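Local coordinates for protein NADP-dependent glyceraldehyde-3-phosphate dehydrogenase (Bacillus halodurans, PDB 3PRL) that probably oxidises glyceraldehyde 3-phosphate directly to 3-phosphoglycerate with NADP+, as a non-phosphorylating member of the aldehyde dehydrogenase family, at residues Ile31-Pro34 with Ala35-Val38. Residues are numbered along the deposited sequence; the frame is centred on the assembly and turned at random.
Sequences ISAP and ASGV
Ser36 meets Ala33 because right-handed helical backbone angles at Pro34 and Ala35, and a more extended phi at Ser36, curl the chain back on itself, while Gly37 reverses the sense with phi at 87°. The left-handed angles at Gly37 suit a residue without a side chain, since a CB at these angles would collide with the carbonyl O of Ser36. Two backbone bonds at Ala33 close the loop. Its N donates to Val38 O (3.0 Å, angle at the hydrogen 163°), and its O takes the amide N of Gly37 at 2.8 Å, a bond from residue i+4 back to residue i that makes an alpha-turn.

Across the turn the side chains meet at one small point, Ala33 CB against Ser36 CB at 4.0 Å, and the carbonyl oxygen Val38 O lies 3.7 Å from the same Ala33 CB. A chi1 of -57° sets Ser36 OG opposite its own carbonyl carbon and beside its backbone N, at 4.1 Å from Ala33 CB. Earlier in the chain, Ser32 OG comes only within 3.8 Å of Gly37 O, a loose approach. Ala33 also packs on Leu40 of strand 39-44, while Pro34 rests on Ala100, and Ala35 on Pro325 and Pro333, all in neighbouring loops. About 7 Å separates the side chain of Pro34 from that of Phe162, an NADP(+)-binding residue, though no cofactor is bound in this chain. Pro34 to Gly37 form the four-residue loop of a beta-hairpin, closed by Ala33 and Val38, with helical residues followed by a left-handed glycine, joining the antiparallel strands 28-32 and 39-44 at one edge of the small N-terminal sheet.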
loop_
_atom_site.group_PDB
_atom_site.type_symbol
_atom_site.label_atom_id
_atom_site.label_comp_id
_atom_site.label_asym_id
_atom_site.label_seq_id
_atom_site.Cartn_x
_atom_site.Cartn_y
_atom_site.Cartn_z
ATOM N N ILE D 31 -22.291 13.180 40.386
ATOM C CA ILE D 31 -21.120 12.319 40.253
ATOM C C ILE D 31 -20.241 12.455 41.481
ATOM O O ILE D 31 -20.070 13.556 42.004
ATOM C CB ILE D 31 -20.330 12.627 38.947
ATOM C CG1 ILE D 31 -21.121 12.128 37.725
ATOM C CG2 ILE D 31 -18.920 12.010 38.986
ATOM C CD1 ILE D 31 -20.389 12.291 36.391
ATOM N N SER D 32 -19.684 11.335 41.934
ATOM C CA SER D 32 -18.867 11.337 43.148
ATOM C C SER D 32 -17.489 10.700 42.955
ATOM O O SER D 32 -17.315 9.755 42.163
ATOM C CB SER D 32 -19.622 10.643 44.278
ATOM O OG SER D 32 -20.704 11.444 44.713
ATOM N N ALA D 33 -16.507 11.227 43.675
ATOM C CA ALA D 33 -15.189 10.615 43.723
ATOM C C ALA D 33 -15.381 9.221 44.320
ATOM O O ALA D 33 -15.989 9.100 45.378
ATOM C CB ALA D 33 -14.244 11.456 44.596
ATOM N N PRO D 34 -14.911 8.163 43.625
ATOM C CA PRO D 34 -15.014 6.824 44.224
ATOM C C PRO D 34 -14.159 6.641 45.492
ATOM O O PRO D 34 -14.540 5.877 46.367
ATOM C CB PRO D 34 -14.483 5.893 43.119
ATOM C CG PRO D 34 -14.641 6.645 41.882
ATOM C CD PRO D 34 -14.450 8.092 42.228
ATOM N N ALA D 35 -13.006 7.305 45.572
ATOM C CA ALA D 35 -12.107 7.120 46.713
ATOM C C ALA D 35 -12.700 7.718 47.989
ATOM O O ALA D 35 -12.478 7.185 49.081
ATOM C CB ALA D 35 -10.715 7.714 46.429
ATOM N N SER D 36 -13.485 8.787 47.819
ATOM C CA SER D 36 -14.017 9.597 48.910
ATOM C C SER D 36 -15.504 9.395 49.185
ATOM O O SER D 36 -15.922 9.285 50.336
ATOM C CB SER D 36 -13.826 11.082 48.587
ATOM O OG SER D 36 -12.477 11.418 48.344
ATOM N N GLY D 37 -16.300 9.396 48.120
ATOM C CA GLY D 37 -17.739 9.631 48.230
ATOM C C GLY D 37 -18.105 11.118 48.187
ATOM O O GLY D 37 -19.285 11.468 48.214
ATOM N N VAL D 38 -17.091 11.988 48.132
ATOM C CA VAL D 38 -17.276 13.447 48.065
ATOM C C VAL D 38 -17.751 13.888 46.677
ATOM O O VAL D 38 -17.263 13.376 45.659
ATOM C CB VAL D 38 -15.957 14.205 48.429
ATOM C CG1 VAL D 38 -16.061 15.699 48.123
ATOM C CG2 VAL D 38 -15.582 13.983 49.904
#